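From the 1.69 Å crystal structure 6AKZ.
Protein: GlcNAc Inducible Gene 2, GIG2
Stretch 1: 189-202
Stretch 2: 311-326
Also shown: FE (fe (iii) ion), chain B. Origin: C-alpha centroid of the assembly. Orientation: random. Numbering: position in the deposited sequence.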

# COMPACT_ATOMS: atom_id res chain seq x y z
N LEU A 189 4.03 -10.42 13.28
CA LEU A 189 3.86 -10.16 11.82
C LEU A 189 5.17 -9.58 11.27
O LEU A 189 5.45 -8.44 11.49
CB LEU A 189 2.70 -9.19 11.60
N PRO A 190 6.02 -10.39 10.60
CA PRO A 190 7.37 -9.91 10.28
C PRO A 190 7.48 -9.00 9.03
O PRO A 190 6.46 -8.69 8.43
CB PRO A 190 8.13 -11.23 10.04
CG PRO A 190 7.11 -12.07 9.42
CD PRO A 190 5.82 -11.77 10.15
N LEU A 191 8.69 -8.54 8.71
CA LEU A 191 8.94 -7.68 7.55
C LEU A 191 8.34 -8.26 6.26
O LEU A 191 8.58 -9.43 5.92
CB LEU A 191 10.43 -7.39 7.33
CG LEU A 191 10.74 -6.30 6.33
CD1 LEU A 191 10.57 -4.95 7.07
CD2 LEU A 191 12.17 -6.44 5.84
N HIS A 192 7.59 -7.42 5.54
CA HIS A 192 6.93 -7.90 4.38
C HIS A 192 6.58 -6.75 3.41
O HIS A 192 6.58 -5.57 3.79
CB HIS A 192 5.56 -8.58 4.86
CG HIS A 192 4.61 -7.66 5.54
ND1 HIS A 192 4.68 -7.30 6.86
CD2 HIS A 192 3.53 -7.02 5.05
CE1 HIS A 192 3.73 -6.44 7.14
NE2 HIS A 192 3.00 -6.29 6.06
N LEU A 193 6.07 -7.16 2.27
CA LEU A 193 5.37 -6.32 1.35
C LEU A 193 3.88 -6.83 1.31
O LEU A 193 3.63 -7.94 1.49
CB LEU A 193 5.88 -6.40 -0.06
CG LEU A 193 7.31 -6.03 -0.36
CD1 LEU A 193 7.50 -6.06 -1.85
CD2 LEU A 193 7.64 -4.68 0.19
N ASP A 194 2.93 -5.92 1.14
CA ASP A 194 1.54 -6.27 0.96
C ASP A 194 1.36 -6.17 -0.59
O ASP A 194 2.31 -6.24 -1.31
CB ASP A 194 0.61 -5.35 1.75
CG ASP A 194 0.73 -5.57 3.23
OD1 ASP A 194 0.39 -6.69 3.60
OD2 ASP A 194 1.20 -4.68 3.91
N SER A 195 0.13 -6.01 -1.07
CA SER A 195 -0.11 -5.90 -2.48
C SER A 195 0.40 -7.12 -3.30
O SER A 195 0.87 -6.99 -4.38
CB SER A 195 0.38 -4.58 -3.07
OG SER A 195 -0.23 -3.48 -2.44
N SER A 196 0.23 -8.25 -2.68
CA SER A 196 0.47 -9.60 -3.19
C SER A 196 1.73 -10.33 -2.79
O SER A 196 2.74 -9.73 -2.56
CB SER A 196 0.37 -9.67 -4.73
OG SER A 196 1.55 -9.26 -5.34
N SER A 197 1.61 -11.66 -2.75
CA SER A 197 2.82 -12.48 -2.48
C SER A 197 3.65 -12.73 -3.73
O SER A 197 4.79 -12.29 -3.83
CB SER A 197 2.36 -13.79 -1.79
OG SER A 197 3.41 -14.44 -1.10
N ILE A 198 3.07 -13.39 -4.74
CA ILE A 198 3.81 -13.83 -5.94
C ILE A 198 3.50 -12.99 -7.23
O ILE A 198 4.27 -13.04 -8.15
CB ILE A 198 3.53 -15.35 -6.25
CG1 ILE A 198 4.52 -15.97 -7.24
CG2 ILE A 198 2.13 -15.54 -6.86
CD1 ILE A 198 5.93 -16.17 -6.79
N GLU A 199 2.37 -12.29 -7.24
CA GLU A 199 1.92 -11.51 -8.40
C GLU A 199 2.92 -10.58 -9.11
O GLU A 199 2.88 -10.45 -10.33
CB GLU A 199 0.67 -10.71 -8.03
CG GLU A 199 -0.63 -11.50 -8.11
CD GLU A 199 -0.74 -12.54 -7.01
OE1 GLU A 199 0.16 -12.60 -6.15
OE2 GLU A 199 -1.74 -13.29 -7.00
N ARG A 200 3.80 -9.94 -8.35
CA ARG A 200 4.76 -9.00 -8.93
C ARG A 200 5.60 -9.67 -10.01
O ARG A 200 5.99 -9.04 -10.89
CB ARG A 200 5.66 -8.40 -7.88
CG ARG A 200 4.95 -7.50 -6.89
CD ARG A 200 5.90 -6.80 -5.93
NE ARG A 200 5.32 -5.83 -5.03
CZ ARG A 200 4.54 -6.10 -3.99
NH1 ARG A 200 4.22 -7.32 -3.68
NH2 ARG A 200 4.10 -5.12 -3.24
N TRP A 201 5.87 -10.94 -9.82
CA TRP A 201 6.53 -11.78 -10.78
C TRP A 201 5.60 -12.51 -11.73
O TRP A 201 5.86 -12.46 -12.95
CB TRP A 201 7.37 -12.80 -10.05
CG TRP A 201 8.50 -12.28 -9.22
CD1 TRP A 201 9.73 -11.93 -9.65
CD2 TRP A 201 8.48 -12.08 -7.83
NE1 TRP A 201 10.51 -11.55 -8.58
CE2 TRP A 201 9.76 -11.67 -7.45
CE3 TRP A 201 7.53 -12.30 -6.84
CZ2 TRP A 201 10.08 -11.40 -6.12
CZ3 TRP A 201 7.87 -12.10 -5.54
CH2 TRP A 201 9.10 -11.64 -5.20
N GLU A 202 4.54 -13.09 -11.23
CA GLU A 202 3.69 -13.93 -12.03
C GLU A 202 2.73 -13.24 -12.97
O GLU A 202 2.51 -13.75 -14.06
CB GLU A 202 2.84 -14.83 -11.14
CG GLU A 202 2.26 -16.03 -11.92
CD GLU A 202 1.41 -16.95 -11.10
OE1 GLU A 202 1.23 -16.73 -9.86
OE2 GLU A 202 0.91 -17.92 -11.74
N LYS A 311 12.30 -21.24 -7.30
CA LYS A 311 12.37 -20.67 -5.94
C LYS A 311 11.98 -19.19 -6.06
O LYS A 311 12.60 -18.44 -6.80
CB LYS A 311 13.77 -20.81 -5.34
CG LYS A 311 14.05 -22.30 -4.98
CD LYS A 311 15.36 -22.46 -4.28
CE LYS A 311 15.77 -23.92 -4.22
NZ LYS A 311 14.76 -24.77 -3.53
N PHE A 312 10.94 -18.84 -5.33
CA PHE A 312 10.48 -17.46 -5.14
C PHE A 312 10.39 -17.24 -3.63
O PHE A 312 9.35 -17.49 -2.99
CB PHE A 312 9.17 -17.24 -5.89
CG PHE A 312 9.37 -17.03 -7.33
CD1 PHE A 312 9.49 -18.13 -8.22
CD2 PHE A 312 9.56 -15.77 -7.83
CE1 PHE A 312 9.76 -17.92 -9.56
CE2 PHE A 312 9.82 -15.56 -9.19
CZ PHE A 312 9.94 -16.65 -10.06
N PRO A 313 11.53 -16.94 -3.02
CA PRO A 313 11.58 -16.95 -1.57
C PRO A 313 10.63 -15.97 -0.89
O PRO A 313 10.41 -14.85 -1.41
CB PRO A 313 13.03 -16.61 -1.27
CG PRO A 313 13.79 -16.68 -2.55
CD PRO A 313 12.81 -16.55 -3.66
N GLY A 314 10.02 -16.41 0.21
CA GLY A 314 9.07 -15.60 0.97
C GLY A 314 7.65 -15.56 0.40
O GLY A 314 6.79 -14.87 0.95
N THR A 315 7.38 -16.33 -0.65
CA THR A 315 6.07 -16.29 -1.32
C THR A 315 5.23 -17.47 -0.96
O THR A 315 5.76 -18.57 -0.76
CB THR A 315 6.16 -16.26 -2.87
OG1 THR A 315 6.73 -17.47 -3.36
CG2 THR A 315 6.95 -15.03 -3.44
N VAL A 316 3.92 -17.23 -0.89
CA VAL A 316 2.91 -18.29 -0.79
C VAL A 316 1.87 -17.92 -1.82
O VAL A 316 1.03 -17.04 -1.55
CB VAL A 316 2.31 -18.37 0.61
CG1 VAL A 316 1.22 -19.43 0.71
CG2 VAL A 316 3.43 -18.67 1.61
N PRO A 317 1.95 -18.51 -3.05
CA PRO A 317 1.00 -18.12 -4.05
C PRO A 317 -0.43 -18.22 -3.57
O PRO A 317 -0.75 -19.19 -2.91
CB PRO A 317 1.27 -19.09 -5.20
CG PRO A 317 2.71 -19.37 -5.07
CD PRO A 317 2.93 -19.45 -3.60
N GLY A 318 -1.24 -17.16 -3.83
CA GLY A 318 -2.61 -17.08 -3.40
C GLY A 318 -2.82 -16.27 -2.15
O GLY A 318 -3.93 -16.14 -1.67
N THR A 319 -1.74 -15.75 -1.56
CA THR A 319 -1.84 -14.93 -0.35
C THR A 319 -1.38 -13.49 -0.66
O THR A 319 -0.94 -13.21 -1.76
CB THR A 319 -1.02 -15.50 0.82
OG1 THR A 319 0.37 -15.36 0.51
CG2 THR A 319 -1.38 -17.01 0.99
N GLY A 320 -1.60 -12.57 0.28
CA GLY A 320 -1.44 -11.14 -0.04
C GLY A 320 -0.12 -10.53 0.34
O GLY A 320 0.08 -9.36 0.05
N GLN A 321 0.72 -11.30 1.03
CA GLN A 321 1.95 -10.77 1.60
C GLN A 321 3.14 -11.50 1.10
O GLN A 321 3.15 -12.72 1.00
CB GLN A 321 1.94 -10.86 3.13
CG GLN A 321 1.06 -9.91 3.91
CD GLN A 321 -0.39 -10.24 3.82
OE1 GLN A 321 -0.81 -11.39 4.07
NE2 GLN A 321 -1.18 -9.24 3.45
N LEU A 322 4.20 -10.76 0.84
CA LEU A 322 5.48 -11.33 0.53
C LEU A 322 6.33 -11.16 1.76
O LEU A 322 6.61 -10.01 2.18
CB LEU A 322 6.18 -10.61 -0.66
CG LEU A 322 7.67 -10.90 -0.89
CD1 LEU A 322 7.81 -12.31 -1.42
CD2 LEU A 322 8.32 -9.98 -1.86
N PHE A 323 6.78 -12.28 2.33
CA PHE A 323 7.57 -12.24 3.55
C PHE A 323 9.06 -12.09 3.31
O PHE A 323 9.65 -12.73 2.47
CB PHE A 323 7.19 -13.43 4.42
CG PHE A 323 5.89 -13.23 5.08
CD1 PHE A 323 5.77 -12.23 6.02
CD2 PHE A 323 4.77 -13.93 4.70
CE1 PHE A 323 4.58 -11.99 6.66
CE2 PHE A 323 3.57 -13.70 5.32
CZ PHE A 323 3.47 -12.72 6.29
N LEU A 324 9.66 -11.19 4.08
CA LEU A 324 11.05 -10.76 3.86
C LEU A 324 11.92 -11.11 5.03
O LEU A 324 13.09 -10.69 5.09
CB LEU A 324 11.09 -9.24 3.62
CG LEU A 324 10.21 -8.80 2.44
CD1 LEU A 324 10.08 -7.27 2.45
CD2 LEU A 324 10.71 -9.30 1.12
N ASP A 325 11.39 -11.89 5.93
CA ASP A 325 12.10 -12.11 7.22
C ASP A 325 13.11 -13.24 7.22
O ASP A 325 13.89 -13.35 8.18
CB ASP A 325 11.14 -12.38 8.34
CG ASP A 325 10.29 -13.59 8.10
OD1 ASP A 325 9.85 -13.83 6.93
OD2 ASP A 325 10.08 -14.30 9.10
N LYS A 326 13.11 -14.06 6.19
CA LYS A 326 13.96 -15.25 6.13
C LYS A 326 15.06 -15.21 5.04
O LYS A 326 16.24 -15.48 5.32
CB LYS A 326 13.03 -16.45 5.93
CG LYS A 326 13.49 -17.74 6.55
CD LYS A 326 12.32 -18.69 6.85
CE LYS A 326 12.82 -20.13 6.92
NZ LYS A 326 11.98 -21.02 7.78
FE FE B . 1.59 -4.67 5.93
O HOH W 1 -0.09 -6.07 6.26
O HOH W 2 -2.33 -7.41 0.16
O HOH W 3 0.09 -14.42 -4.16
O HOH W 4 0.09 -3.26 6.10
O HOH W 5 1.54 -4.38 8.10

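The two stretches pair through a short antiparallel bridge. Leu193 and Leu322 form its hydrogen-bonded pair, with Leu193 N to Leu322 O and Leu322 N to Leu193 O both at 2.9 Å, and Leu324 N extends the ladder to Leu191 O at 2.8 Å. His192 and Phe323 form the adjacent non-hydrogen-bonded pair. Beyond the bridge the backbones stay joined: Ser196 N donates to Gly320 O (3.0 Å) and Ser197 N to Thr319 O (3.1 Å). Two type II turns, Phe312 to Thr315 and Val316 to Thr319, fold the second stretch around Ser197, whose OG accepts from Val316 N at 2.8 Å and donates to Gln321 O at 2.7 Å, tying separate segments to one hydroxyl.

Because neighbouring strand residues alternate in direction, Leu193 and Leu322 share one face, Leu193 CD1 lying 4.0 Å from Leu322 CD2, while His192 lies with Phe323 on the other. His192 NE2 and Asp194 OD2 each bind the iron at 2.1 Å. The ligands are braced: His192 ND1 donates to Pro190 O (2.8 Å), and Gln321 NE2 reaches across to Asp194 OD1 (3.0 Å). Farther along, the edge of Phe312 meets the face of Trp201, with planes at 68°, and Ile198 CD1 packs 3.5 Å from Phe312 CB.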